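Local atomic coordinates of putative immunoglobulin-blocking virulence protein (PDB entry 7ADK), a protein that probably binds host immunoglobulins and blocks their action, acting as a virulence factor of the pathogen Mycoplasma mycoides subsp. capri. Residues L657-L662 with R701-K706; L662-T667 with E673-H678; T686-S691 with K706-N711. One frame throughout, in Å; residues are numbered along the deposited sequence.

Interaction 1 (L657-L662 with R701-K706)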
ATOM      1  N   LEU A 657       9.028  12.669 -36.840  1.00 78.55           N
ATOM      2  CA  LEU A 657      10.205  13.269 -37.476  1.00 78.55           C
ATOM      3  C   LEU A 657      10.692  14.523 -36.727  1.00 78.55           C
ATOM      4  O   LEU A 657      11.869  14.874 -36.783  1.00 78.55           O
ATOM      5  CB  LEU A 657       9.853  13.667 -38.918  1.00 78.55           C
ATOM      6  CG  LEU A 657       9.567  12.516 -39.895  1.00 78.55           C
ATOM      7  CD1 LEU A 657       8.162  11.938 -39.783  1.00 78.55           C
ATOM      8  CD2 LEU A 657       9.713  13.037 -41.320  1.00 78.55           C
ATOM      9  N   ASN A 658       9.777  15.189 -36.024  1.00 75.99           N
ATOM     10  CA  ASN A 658       9.946  16.473 -35.360  1.00 75.99           C
ATOM     11  C   ASN A 658       9.344  16.514 -33.936  1.00 75.99           C
ATOM     12  O   ASN A 658       9.047  17.587 -33.418  1.00 75.99           O
ATOM     13  CB  ASN A 658       9.438  17.587 -36.290  1.00 75.99           C
ATOM     14  CG  ASN A 658       7.966  17.476 -36.624  1.00 75.99           C
ATOM     15  OD1 ASN A 658       7.566  16.853 -37.593  1.00 75.99           O
ATOM     16  ND2 ASN A 658       7.126  18.108 -35.859  1.00 75.99           N
ATOM     17  N   GLU A 659       9.205  15.374 -33.254  1.00 74.29           N
ATOM     18  CA  GLU A 659       9.242  15.396 -31.791  1.00 74.29           C
ATOM     19  C   GLU A 659      10.671  15.778 -31.362  1.00 74.29           C
ATOM     20  O   GLU A 659      11.642  15.195 -31.848  1.00 74.29           O
ATOM     21  CB  GLU A 659       8.817  14.059 -31.159  1.00 74.29           C
ATOM     22  CG  GLU A 659       9.192  14.095 -29.663  1.00 74.29           C
ATOM     23  CD  GLU A 659       8.705  12.945 -28.796  1.00 74.29           C
ATOM     24  OE1 GLU A 659       8.610  11.806 -29.282  1.00 74.29           O
ATOM     25  OE2 GLU A 659       8.478  13.195 -27.594  1.00 74.29           O
ATOM     26  N   ALA A 660      10.803  16.713 -30.425  1.00 72.11           N
ATOM     27  CA  ALA A 660      12.099  17.099 -29.916  1.00 72.11           C
ATOM     28  C   ALA A 660      12.724  15.923 -29.126  1.00 72.11           C
ATOM     29  O   ALA A 660      12.141  15.390 -28.179  1.00 72.11           O
ATOM     30  CB  ALA A 660      11.946  18.413 -29.171  1.00 72.11           C
ATOM     31  N   ASN A 661      13.892  15.481 -29.592  1.00 77.71           N
ATOM     32  CA  ASN A 661      14.451  14.136 -29.431  1.00 77.71           C
ATOM     33  C   ASN A 661      15.333  13.914 -28.186  1.00 77.71           C
ATOM     34  O   ASN A 661      14.979  13.152 -27.286  1.00 77.71           O
ATOM     35  CB  ASN A 661      15.179  13.763 -30.747  1.00 77.71           C
ATOM     36  CG  ASN A 661      16.229  14.749 -31.261  1.00 77.71           C
ATOM     37  OD1 ASN A 661      16.490  15.806 -30.705  1.00 77.71           O
ATOM     38  ND2 ASN A 661      16.892  14.433 -32.334  1.00 77.71           N
ATOM     39  N   LEU A 662      16.494  14.568 -28.137  1.00 75.98           N
ATOM     40  CA  LEU A 662      17.545  14.378 -27.126  1.00 75.98           C
ATOM     41  C   LEU A 662      17.220  15.044 -25.779  1.00 75.98           C
ATOM     42  O   LEU A 662      18.020  14.997 -24.846  1.00 75.98           O
ATOM     43  CB  LEU A 662      18.880  14.932 -27.667  1.00 75.98           C
ATOM     44  CG  LEU A 662      19.392  14.359 -29.002  1.00 75.98           C
ATOM     45  CD1 LEU A 662      20.557  15.181 -29.503  1.00 75.98           C
ATOM     46  CD2 LEU A 662      19.830  12.919 -28.874  1.00 75.98           C
ATOM     47  N   ARG A 701      12.698   7.484 -36.889  1.00 83.33           N
ATOM     48  CA  ARG A 701      13.082   6.167 -36.355  1.00 83.33           C
ATOM     49  C   ARG A 701      13.487   6.298 -34.884  1.00 83.33           C
ATOM     50  O   ARG A 701      12.908   5.638 -34.023  1.00 83.33           O
ATOM     51  CB  ARG A 701      14.241   5.542 -37.157  1.00 83.33           C
ATOM     52  CG  ARG A 701      14.014   5.292 -38.656  1.00 83.33           C
ATOM     53  CD  ARG A 701      13.069   4.127 -38.974  1.00 83.33           C
ATOM     54  NE  ARG A 701      13.182   3.724 -40.391  1.00 83.33           N
ATOM     55  CZ  ARG A 701      13.094   2.504 -40.885  1.00 83.33           C
ATOM     56  NH1 ARG A 701      13.364   2.283 -42.129  1.00 83.33           N
ATOM     57  NH2 ARG A 701      12.765   1.476 -40.176  1.00 83.33           N
ATOM     58  N   ARG A 702      14.434   7.196 -34.577  1.00 83.60           N
ATOM     59  CA  ARG A 702      14.961   7.386 -33.214  1.00 83.60           C
ATOM     60  C   ARG A 702      13.878   7.763 -32.209  1.00 83.60           C
ATOM     61  O   ARG A 702      13.897   7.250 -31.100  1.00 83.60           O
ATOM     62  CB  ARG A 702      16.095   8.419 -33.181  1.00 83.60           C
ATOM     63  CG  ARG A 702      17.330   8.062 -34.001  1.00 83.60           C
ATOM     64  CD  ARG A 702      17.948   6.729 -33.670  1.00 83.60           C
ATOM     65  NE  ARG A 702      19.174   6.496 -34.419  1.00 83.60           N
ATOM     66  CZ  ARG A 702      19.414   5.642 -35.373  1.00 83.60           C
ATOM     67  NH1 ARG A 702      20.561   5.657 -35.937  1.00 83.60           N
ATOM     68  NH2 ARG A 702      18.555   4.782 -35.780  1.00 83.60           N
ATOM     69  N   ASN A 703      12.903   8.594 -32.573  1.00 78.09           N
ATOM     70  CA  ASN A 703      11.788   8.952 -31.688  1.00 78.09           C
ATOM     71  C   ASN A 703      10.794   7.799 -31.440  1.00 78.09           C
ATOM     72  O   ASN A 703      10.310   7.631 -30.321  1.00 78.09           O
ATOM     73  CB  ASN A 703      11.088  10.207 -32.241  1.00 78.09           C
ATOM     74  CG  ASN A 703      11.841  11.489 -31.945  1.00 78.09           C
ATOM     75  OD1 ASN A 703      12.519  11.624 -30.941  1.00 78.09           O
ATOM     76  ND2 ASN A 703      11.721  12.485 -32.773  1.00 78.09           N
ATOM     77  N   LEU A 704      10.523   6.981 -32.462  1.00 77.41           N
ATOM     78  CA  LEU A 704       9.654   5.814 -32.322  1.00 77.41           C
ATOM     79  C   LEU A 704      10.240   4.802 -31.335  1.00 77.41           C
ATOM     80  O   LEU A 704       9.491   4.256 -30.528  1.00 77.41           O
ATOM     81  CB  LEU A 704       9.384   5.205 -33.708  1.00 77.41           C
ATOM     82  CG  LEU A 704       8.464   3.974 -33.713  1.00 77.41           C
ATOM     83  CD1 LEU A 704       7.076   4.252 -33.162  1.00 77.41           C
ATOM     84  CD2 LEU A 704       8.306   3.494 -35.147  1.00 77.41           C
ATOM     85  N   ASP A 705      11.568   4.606 -31.334  1.00 79.34           N
ATOM     86  CA  ASP A 705      12.240   3.710 -30.386  1.00 79.34           C
ATOM     87  C   ASP A 705      11.956   4.075 -28.927  1.00 79.34           C
ATOM     88  O   ASP A 705      11.629   3.206 -28.118  1.00 79.34           O
ATOM     89  CB  ASP A 705      13.756   3.708 -30.609  1.00 79.34           C
ATOM     90  CG  ASP A 705      14.211   3.207 -31.978  1.00 79.34           C
ATOM     91  OD1 ASP A 705      13.386   2.706 -32.770  1.00 79.34           O
ATOM     92  OD2 ASP A 705      15.433   3.259 -32.235  1.00 79.34           O
ATOM     93  N   LYS A 706      11.982   5.368 -28.601  1.00 74.96           N
ATOM     94  CA  LYS A 706      11.868   5.851 -27.222  1.00 74.96           C
ATOM     95  C   LYS A 706      10.517   5.548 -26.593  1.00 74.96           C
ATOM     96  O   LYS A 706      10.489   5.176 -25.428  1.00 74.96           O
ATOM     97  CB  LYS A 706      12.176   7.349 -27.131  1.00 74.96           C
ATOM     98  CG  LYS A 706      13.493   7.811 -27.763  1.00 74.96           C
ATOM     99  CD  LYS A 706      14.671   6.842 -27.593  1.00 74.96           C
ATOM    100  CE  LYS A 706      15.955   7.399 -28.204  1.00 74.96           C
ATOM    101  NZ  LYS A 706      16.490   8.543 -27.448  1.00 74.96           N
TER

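Interaction 2 (L662-T667 with E673-H678)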
ATOM      1  N   LEU A 662      16.494  14.568 -28.137  1.00 75.98           N
ATOM      2  CA  LEU A 662      17.545  14.378 -27.126  1.00 75.98           C
ATOM      3  C   LEU A 662      17.220  15.044 -25.779  1.00 75.98           C
ATOM      4  O   LEU A 662      18.020  14.997 -24.846  1.00 75.98           O
ATOM      5  CB  LEU A 662      18.880  14.932 -27.667  1.00 75.98           C
ATOM      6  CG  LEU A 662      19.392  14.359 -29.002  1.00 75.98           C
ATOM      7  CD1 LEU A 662      20.557  15.181 -29.503  1.00 75.98           C
ATOM      8  CD2 LEU A 662      19.830  12.919 -28.874  1.00 75.98           C
ATOM      9  N   GLN A 663      16.077  15.720 -25.701  1.00 70.84           N
ATOM     10  CA  GLN A 663      15.596  16.532 -24.582  1.00 70.84           C
ATOM     11  C   GLN A 663      14.963  15.692 -23.467  1.00 70.84           C
ATOM     12  O   GLN A 663      14.924  16.110 -22.315  1.00 70.84           O
ATOM     13  CB  GLN A 663      14.629  17.553 -25.186  1.00 70.84           C
ATOM     14  CG  GLN A 663      15.460  18.614 -25.923  1.00 70.84           C
ATOM     15  CD  GLN A 663      14.725  19.377 -27.012  1.00 70.84           C
ATOM     16  OE1 GLN A 663      15.155  19.408 -28.153  1.00 70.84           O
ATOM     17  NE2 GLN A 663      13.577  19.939 -26.746  1.00 70.84           N
ATOM     18  N   HIS A 664      14.545  14.472 -23.782  1.00 64.44           N
ATOM     19  CA  HIS A 664      14.132  13.458 -22.827  1.00 64.44           C
ATOM     20  C   HIS A 664      15.246  12.404 -22.706  1.00 64.44           C
ATOM     21  O   HIS A 664      15.291  11.448 -23.476  1.00 64.44           O
ATOM     22  CB  HIS A 664      12.791  12.899 -23.296  1.00 64.44           C
ATOM     23  CG  HIS A 664      12.119  12.016 -22.301  1.00 64.44           C
ATOM     24  ND1 HIS A 664      12.613  11.730 -21.042  1.00 64.44           N
ATOM     25  CD2 HIS A 664      10.874  11.491 -22.431  1.00 64.44           C
ATOM     26  CE1 HIS A 664      11.634  11.069 -20.421  1.00 64.44           C
ATOM     27  NE2 HIS A 664      10.601  10.878 -21.236  1.00 64.44           N
ATOM     28  N   LEU A 665      16.224  12.643 -21.829  1.00 69.11           N
ATOM     29  CA  LEU A 665      17.451  11.838 -21.687  1.00 69.11           C
ATOM     30  C   LEU A 665      17.950  11.751 -20.234  1.00 69.11           C
ATOM     31  O   LEU A 665      19.144  11.658 -19.979  1.00 69.11           O
ATOM     32  CB  LEU A 665      18.537  12.319 -22.666  1.00 69.11           C
ATOM     33  CG  LEU A 665      19.635  11.270 -22.950  1.00 69.11           C
ATOM     34  CD1 LEU A 665      19.241  10.376 -24.106  1.00 69.11           C
ATOM     35  CD2 LEU A 665      20.961  11.935 -23.298  1.00 69.11           C
ATOM     36  N   SER A 666      17.042  11.749 -19.263  1.00 73.69           N
ATOM     37  CA  SER A 666      17.383  11.662 -17.836  1.00 73.69           C
ATOM     38  C   SER A 666      18.234  12.868 -17.392  1.00 73.69           C
ATOM     39  O   SER A 666      18.175  13.913 -18.033  1.00 73.69           O
ATOM     40  CB  SER A 666      17.983  10.282 -17.525  1.00 73.69           C
ATOM     41  OG  SER A 666      17.978  10.052 -16.146  1.00 73.69           O
ATOM     42  N   THR A 667      19.032  12.792 -16.318  1.00 84.81           N
ATOM     43  CA  THR A 667      20.062  13.832 -16.075  1.00 84.81           C
ATOM     44  C   THR A 667      21.216  13.746 -17.094  1.00 84.81           C
ATOM     45  O   THR A 667      21.733  14.781 -17.518  1.00 84.81           O
ATOM     46  CB  THR A 667      20.572  13.827 -14.620  1.00 84.81           C
ATOM     47  OG1 THR A 667      21.338  14.982 -14.369  1.00 84.81           O
ATOM     48  CG2 THR A 667      21.469  12.649 -14.243  1.00 84.81           C
ATOM     49  N   GLU A 673      20.104   3.544 -15.244  1.00 86.43           N
ATOM     50  CA  GLU A 673      18.655   3.729 -15.367  1.00 86.43           C
ATOM     51  C   GLU A 673      18.301   4.715 -16.490  1.00 86.43           C
ATOM     52  O   GLU A 673      18.827   5.825 -16.578  1.00 86.43           O
ATOM     53  CB  GLU A 673      18.005   4.065 -14.016  1.00 86.43           C
ATOM     54  CG  GLU A 673      18.063   5.523 -13.541  1.00 86.43           C
ATOM     55  CD  GLU A 673      19.471   6.127 -13.463  1.00 86.43           C
ATOM     56  OE1 GLU A 673      20.448   5.402 -13.162  1.00 86.43           O
ATOM     57  OE2 GLU A 673      19.599   7.355 -13.673  1.00 86.43           O
ATOM     58  N   LYS A 674      17.393   4.300 -17.372  1.00 78.94           N
ATOM     59  CA  LYS A 674      16.886   5.097 -18.497  1.00 78.94           C
ATOM     60  C   LYS A 674      15.707   5.973 -18.043  1.00 78.94           C
ATOM     61  O   LYS A 674      15.102   5.684 -17.011  1.00 78.94           O
ATOM     62  CB  LYS A 674      16.547   4.140 -19.665  1.00 78.94           C
ATOM     63  CG  LYS A 674      17.757   3.318 -20.154  1.00 78.94           C
ATOM     64  CD  LYS A 674      18.952   4.147 -20.641  1.00 78.94           C
ATOM     65  CE  LYS A 674      20.166   3.275 -20.983  1.00 78.94           C
ATOM     66  NZ  LYS A 674      20.946   2.874 -19.798  1.00 78.94           N
ATOM     67  N   PRO A 675      15.369   7.052 -18.768  1.00 66.64           N
ATOM     68  CA  PRO A 675      14.226   7.890 -18.427  1.00 66.64           C
ATOM     69  C   PRO A 675      12.879   7.206 -18.732  1.00 66.64           C
ATOM     70  O   PRO A 675      12.844   6.146 -19.347  1.00 66.64           O
ATOM     71  CB  PRO A 675      14.457   9.159 -19.232  1.00 66.64           C
ATOM     72  CG  PRO A 675      15.136   8.659 -20.477  1.00 66.64           C
ATOM     73  CD  PRO A 675      16.028   7.552 -19.962  1.00 66.64           C
ATOM     74  N   LYS A 676      11.757   7.791 -18.307  1.00 62.63           N
ATOM     75  CA  LYS A 676      10.415   7.180 -18.362  1.00 62.63           C
ATOM     76  C   LYS A 676       9.418   7.947 -19.223  1.00 62.63           C
ATOM     77  O   LYS A 676       9.399   9.173 -19.249  1.00 62.63           O
ATOM     78  CB  LYS A 676       9.843   6.974 -16.955  1.00 62.63           C
ATOM     79  CG  LYS A 676      10.540   5.845 -16.209  1.00 62.63           C
ATOM     80  CD  LYS A 676       9.842   5.510 -14.892  1.00 62.63           C
ATOM     81  CE  LYS A 676      10.567   4.365 -14.189  1.00 62.63           C
ATOM     82  NZ  LYS A 676       9.896   3.956 -12.950  1.00 62.63           N
ATOM     83  N   ILE A 677       8.542   7.214 -19.900  1.00 59.68           N
ATOM     84  CA  ILE A 677       7.294   7.717 -20.462  1.00 59.68           C
ATOM     85  C   ILE A 677       6.152   6.988 -19.760  1.00 59.68           C
ATOM     86  O   ILE A 677       6.247   5.795 -19.494  1.00 59.68           O
ATOM     87  CB  ILE A 677       7.245   7.604 -22.002  1.00 59.68           C
ATOM     88  CG1 ILE A 677       8.337   8.453 -22.670  1.00 59.68           C
ATOM     89  CG2 ILE A 677       5.871   8.034 -22.533  1.00 59.68           C
ATOM     90  CD1 ILE A 677       8.536   8.164 -24.145  1.00 59.68           C
ATOM     91  N   HIS A 678       5.082   7.710 -19.467  1.00 58.61           N
ATOM     92  CA  HIS A 678       3.856   7.226 -18.829  1.00 58.61           C
ATOM     93  C   HIS A 678       2.616   7.685 -19.593  1.00 58.61           C
ATOM     94  O   HIS A 678       2.648   8.707 -20.266  1.00 58.61           O
ATOM     95  CB  HIS A 678       3.753   7.757 -17.401  1.00 58.61           C
ATOM     96  CG  HIS A 678       4.678   7.147 -16.399  1.00 58.61           C
ATOM     97  ND1 HIS A 678       4.472   5.943 -15.727  1.00 58.61           N
ATOM     98  CD2 HIS A 678       5.772   7.757 -15.888  1.00 58.61           C
ATOM     99  CE1 HIS A 678       5.456   5.858 -14.823  1.00 58.61           C
ATOM    100  NE2 HIS A 678       6.250   6.932 -14.906  1.00 58.61           N
TER

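Interaction 3 (T686-S691 with K706-N711)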
ATOM      1  N   THR A 686      -2.082  -2.533 -26.427  1.00 73.45           N
ATOM      2  CA  THR A 686      -2.148  -2.472 -27.899  1.00 73.45           C
ATOM      3  C   THR A 686      -1.112  -1.451 -28.411  1.00 73.45           C
ATOM      4  O   THR A 686      -0.423  -0.768 -27.657  1.00 73.45           O
ATOM      5  CB  THR A 686      -3.603  -2.237 -28.368  1.00 73.45           C
ATOM      6  OG1 THR A 686      -4.350  -3.372 -28.006  1.00 73.45           O
ATOM      7  CG2 THR A 686      -3.846  -2.086 -29.870  1.00 73.45           C
ATOM      8  N   SER A 687      -0.907  -1.415 -29.715  1.00 70.88           N
ATOM      9  CA  SER A 687       0.222  -0.762 -30.358  1.00 70.88           C
ATOM     10  C   SER A 687       0.296   0.761 -30.215  1.00 70.88           C
ATOM     11  O   SER A 687      -0.678   1.442 -29.916  1.00 70.88           O
ATOM     12  CB  SER A 687       0.128  -1.072 -31.856  1.00 70.88           C
ATOM     13  OG  SER A 687      -0.155  -2.437 -32.078  1.00 70.88           O
ATOM     14  N   ILE A 688       1.439   1.318 -30.602  1.00 70.07           N
ATOM     15  CA  ILE A 688       1.475   2.688 -31.115  1.00 70.07           C
ATOM     16  C   ILE A 688       0.803   2.668 -32.494  1.00 70.07           C
ATOM     17  O   ILE A 688       1.307   2.022 -33.416  1.00 70.07           O
ATOM     18  CB  ILE A 688       2.919   3.201 -31.212  1.00 70.07           C
ATOM     19  CG1 ILE A 688       3.544   3.248 -29.809  1.00 70.07           C
ATOM     20  CG2 ILE A 688       2.960   4.571 -31.899  1.00 70.07           C
ATOM     21  CD1 ILE A 688       4.961   3.801 -29.795  1.00 70.07           C
ATOM     22  N   ARG A 689      -0.325   3.357 -32.653  1.00 68.17           N
ATOM     23  CA  ARG A 689      -0.995   3.525 -33.944  1.00 68.17           C
ATOM     24  C   ARG A 689      -0.392   4.727 -34.650  1.00 68.17           C
ATOM     25  O   ARG A 689      -0.557   5.855 -34.198  1.00 68.17           O
ATOM     26  CB  ARG A 689      -2.509   3.650 -33.722  1.00 68.17           C
ATOM     27  CG  ARG A 689      -3.285   4.042 -34.995  1.00 68.17           C
ATOM     28  CD  ARG A 689      -4.796   4.185 -34.792  1.00 68.17           C
ATOM     29  NE  ARG A 689      -5.473   2.919 -34.452  1.00 68.17           N
ATOM     30  CZ  ARG A 689      -6.781   2.756 -34.375  1.00 68.17           C
ATOM     31  NH1 ARG A 689      -7.624   3.696 -34.677  1.00 68.17           N
ATOM     32  NH2 ARG A 689      -7.285   1.633 -33.980  1.00 68.17           N
ATOM     33  N   ILE A 690       0.272   4.487 -35.770  1.00 69.01           N
ATOM     34  CA  ILE A 690       0.863   5.527 -36.605  1.00 69.01           C
ATOM     35  C   ILE A 690      -0.150   5.865 -37.702  1.00 69.01           C
ATOM     36  O   ILE A 690      -0.510   5.004 -38.507  1.00 69.01           O
ATOM     37  CB  ILE A 690       2.221   5.056 -37.166  1.00 69.01           C
ATOM     38  CG1 ILE A 690       3.210   4.782 -36.012  1.00 69.01           C
ATOM     39  CG2 ILE A 690       2.783   6.099 -38.144  1.00 69.01           C
ATOM     40  CD1 ILE A 690       4.574   4.247 -36.435  1.00 69.01           C
ATOM     41  N   SER A 691      -0.631   7.107 -37.730  1.00 73.13           N
ATOM     42  CA  SER A 691      -1.577   7.614 -38.734  1.00 73.13           C
ATOM     43  C   SER A 691      -0.911   8.574 -39.737  1.00 73.13           C
ATOM     44  O   SER A 691       0.178   9.094 -39.498  1.00 73.13           O
ATOM     45  CB  SER A 691      -2.794   8.227 -38.030  1.00 73.13           C
ATOM     46  OG  SER A 691      -2.450   9.378 -37.306  1.00 73.13           O
ATOM     47  N   LYS A 706      11.982   5.368 -28.601  1.00 74.96           N
ATOM     48  CA  LYS A 706      11.868   5.851 -27.222  1.00 74.96           C
ATOM     49  C   LYS A 706      10.517   5.548 -26.593  1.00 74.96           C
ATOM     50  O   LYS A 706      10.489   5.176 -25.428  1.00 74.96           O
ATOM     51  CB  LYS A 706      12.176   7.349 -27.131  1.00 74.96           C
ATOM     52  CG  LYS A 706      13.493   7.811 -27.763  1.00 74.96           C
ATOM     53  CD  LYS A 706      14.671   6.842 -27.593  1.00 74.96           C
ATOM     54  CE  LYS A 706      15.955   7.399 -28.204  1.00 74.96           C
ATOM     55  NZ  LYS A 706      16.490   8.543 -27.448  1.00 74.96           N
ATOM     56  N   TYR A 707       9.409   5.648 -27.328  1.00 70.69           N
ATOM     57  CA  TYR A 707       8.098   5.259 -26.799  1.00 70.69           C
ATOM     58  C   TYR A 707       7.998   3.766 -26.458  1.00 70.69           C
ATOM     59  O   TYR A 707       7.243   3.416 -25.565  1.00 70.69           O
ATOM     60  CB  TYR A 707       6.972   5.615 -27.767  1.00 70.69           C
ATOM     61  CG  TYR A 707       6.660   7.081 -27.954  1.00 70.69           C
ATOM     62  CD1 TYR A 707       5.771   7.746 -27.088  1.00 70.69           C
ATOM     63  CD2 TYR A 707       7.195   7.758 -29.057  1.00 70.69           C
ATOM     64  CE1 TYR A 707       5.435   9.090 -27.322  1.00 70.69           C
ATOM     65  CE2 TYR A 707       6.850   9.095 -29.298  1.00 70.69           C
ATOM     66  CZ  TYR A 707       5.974   9.763 -28.436  1.00 70.69           C
ATOM     67  OH  TYR A 707       5.627  11.037 -28.714  1.00 70.69           O
ATOM     68  N   PHE A 708       8.727   2.878 -27.138  1.00 70.69           N
ATOM     69  CA  PHE A 708       8.768   1.468 -26.761  1.00 70.69           C
ATOM     70  C   PHE A 708       9.762   1.207 -25.625  1.00 70.69           C
ATOM     71  O   PHE A 708       9.461   0.443 -24.722  1.00 70.69           O
ATOM     72  CB  PHE A 708       9.081   0.624 -28.002  1.00 70.69           C
ATOM     73  CG  PHE A 708       7.951   0.589 -29.006  1.00 70.69           C
ATOM     74  CD1 PHE A 708       6.728   0.002 -28.645  1.00 70.69           C
ATOM     75  CD2 PHE A 708       8.124   1.090 -30.306  1.00 70.69           C
ATOM     76  CE1 PHE A 708       5.670  -0.046 -29.561  1.00 70.69           C
ATOM     77  CE2 PHE A 708       7.074   1.027 -31.232  1.00 70.69           C
ATOM     78  CZ  PHE A 708       5.844   0.473 -30.851  1.00 70.69           C
ATOM     79  N   GLU A 709      10.920   1.856 -25.619  1.00 73.93           N
ATOM     80  CA  GLU A 709      11.966   1.656 -24.626  1.00 73.93           C
ATOM     81  C   GLU A 709      11.590   2.240 -23.255  1.00 73.93           C
ATOM     82  O   GLU A 709      11.691   1.546 -22.243  1.00 73.93           O
ATOM     83  CB  GLU A 709      13.270   2.233 -25.170  1.00 73.93           C
ATOM     84  CG  GLU A 709      14.490   1.904 -24.319  1.00 73.93           C
ATOM     85  CD  GLU A 709      15.772   2.554 -24.850  1.00 73.93           C
ATOM     86  OE1 GLU A 709      15.786   3.088 -25.966  1.00 73.93           O
ATOM     87  OE2 GLU A 709      16.793   2.535 -24.147  1.00 73.93           O
ATOM     88  N   TYR A 710      11.137   3.489 -23.205  1.00 69.36           N
ATOM     89  CA  TYR A 710      10.941   4.233 -21.961  1.00 69.36           C
ATOM     90  C   TYR A 710       9.579   3.985 -21.302  1.00 69.36           C
ATOM     91  O   TYR A 710       9.374   4.426 -20.179  1.00 69.36           O
ATOM     92  CB  TYR A 710      11.189   5.727 -22.224  1.00 69.36           C
ATOM     93  CG  TYR A 710      12.556   6.136 -22.767  1.00 69.36           C
ATOM     94  CD1 TYR A 710      13.671   5.279 -22.701  1.00 69.36           C
ATOM     95  CD2 TYR A 710      12.717   7.418 -23.324  1.00 69.36           C
ATOM     96  CE1 TYR A 710      14.912   5.677 -23.221  1.00 69.36           C
ATOM     97  CE2 TYR A 710      13.959   7.825 -23.847  1.00 69.36           C
ATOM     98  CZ  TYR A 710      15.059   6.945 -23.806  1.00 69.36           C
ATOM     99  OH  TYR A 710      16.255   7.308 -24.338  1.00 69.36           O
ATOM    100  N   ASN A 711       8.634   3.304 -21.961  1.00 67.78           N
ATOM    101  CA  ASN A 711       7.318   2.990 -21.411  1.00 67.78           C
ATOM    102  C   ASN A 711       7.159   1.482 -21.228  1.00 67.78           C
ATOM    103  O   ASN A 711       7.087   0.758 -22.216  1.00 67.78           O
ATOM    104  CB  ASN A 711       6.245   3.559 -22.332  1.00 67.78           C
ATOM    105  CG  ASN A 711       4.855   3.326 -21.811  1.00 67.78           C
ATOM    106  OD1 ASN A 711       4.313   4.077 -21.032  1.00 67.78           O
ATOM    107  ND2 ASN A 711       4.219   2.275 -22.221  1.00 67.78           N
TER

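Interaction 1 (L657-L662 with R701-K706)
The carboxamide of Asn-703 is the flat group on which this contact turns, and its two ends meet different residues of the loop. At one end ND2 donates to the backbone O of Glu-659, 2.9 Å away. That oxygen lies 30° out of the amide plane, and the bond is bent. At the other end OD1 approaches Asn-661 CB at 3.4 Å. The carboxylate of Glu-659 passes beside the amide with its plane turned by 46°, and its OE1 is 4.2 Å from Asn-703 CB. The methylene of Glu-659 also lies close: CB is 3.7 Å from Asn-703 ND2. The side chain of Asn-703 projects from the helix with CG anti to its own carbonyl carbon (chi1 -78°), which carries the amide out to the loop. The contact thus ties helix 698-709 to the loop between strands 650-652 and 676-679, with Asn-703 bonded to main chain rather than to a side chain. The same ND2 also donates to Glu-656 O, so one buried amide nitrogen holds two carbonyls of this loop. Asn-661 adds a second tie to the helix: its ND2 bonds to Glu-699 OE1, four residues before Asn-703. Its OD1 turns back on its own chain and accepts a weak bond from Leu-662 N at 2.9 Å. The far oxygen of Glu-659, OE2, is held by Leu-620 N.

Interaction 2 (L662-T667 with E673-H678)
His-664 reaches across to residues Pro-675 to Ile-677 and meets them with its ring. Strand 676-679 is an outermost strand of a five-stranded parallel sheet. The strands of this sheet lie in chain order, an arrangement resembling the stacked turns of a solenoid such as a leucine-rich-repeat domain. The loop that holds His-664 leads into this strand. The side chain of His-664 runs with CG anti to the backbone nitrogen (chi1 -170°), which sends the ring toward the start of the strand. The edge of the ring faces Lys-676 O, which lies in the ring plane. NE2 donates to this oxygen at 2.9 Å, but the bond is weak, with an N-H...O angle of only 127°. Pro-675 and Ile-677 both sit obliquely to the same side of the ring plane. Pro-675 CB is 3.6 Å from His-664 CE1, and Ile-677 CG1 is 3.6 Å from His-664 NE2. The carbonyl of Lys-676 meets the ring at its edge, while the two apolar side chains lie to one side of its plane. The other ring nitrogen, ND1, makes a weak bond to Ile-638 O. Both bonds are weak. If both are real, each nitrogen would need a proton, and the ring might then be charged. Further along the loop the backbone passes over the proline. Pro-675 CG lies 4.1 Å from Leu-665 CA, and Pro-675 CB lies 3.7 Å from Ser-666 N. Ser-666 CB points toward the opposite segment and packs on the proline ring. Glu-673 bends round at this end, but its OE2 is bonded to Asn-671 ND2 and stays 4.0 Å from Ser-666 OG.

Interaction 3 (T686-S691 with K706-N711)
Strand 688-690 and helix 698-709 face each other here, and their backbones stay well apart. The nearest CA atoms, those of Ile-688 and Tyr-707, are 8.3 Å from each other. The strand is the middle one of a three-stranded parallel sheet, and the helix lies on the beta-alpha-beta crossover from it to strand 720-722. Ile-688 spans the gap. Its CG1 is anti to the carbonyl carbon (chi1 -63°) and the chain runs on extended, so CD1 reaches the helix. CD1 makes a CH-pi contact over one face of the Phe-708 ring, 3.8 Å from the centroid and 19° off the ring normal. It is displaced toward the rim, with Phe-708 CZ 3.6 Å from Ile-688 CD1. Phe-708 comes from the opposite direction to meet it. Tyr-707 lies across the isoleucine at about a right angle and offers its methylene, CB, to the same CD1. Its ring leads away to meet Phe-650, and its hydroxyl bonds to Lys-618 O. No hydrogen bond links the two segments. The contact therefore rests on apolar burial and on the fit of the isoleucine end, chiefly its CD1 methyl, against an aromatic face and a methylene.

How the interactions relate
Interactions 1 and 3 both use helix 698-709 but differ in chemistry. Interaction 1 is partly buried and polar, fixing the helix to a loop. Interaction 3 is buried and apolar, setting the helix against the three-stranded sheet. Leu-704 joins them by packing on Ile-688 and Ile-690, and a probable hydrogen bond links Glu-659 OE1 to Tyr-707 OH. Interaction 2 is partly buried and mixed in character, and it lies at the edge of the five-stranded sheet. It shares Leu-662 with interaction 1. It meets interaction 3 through a probable backbone bond between Ile-677 N and Tyr-710 O, which connects strand 676-679 to the chain around the helix end.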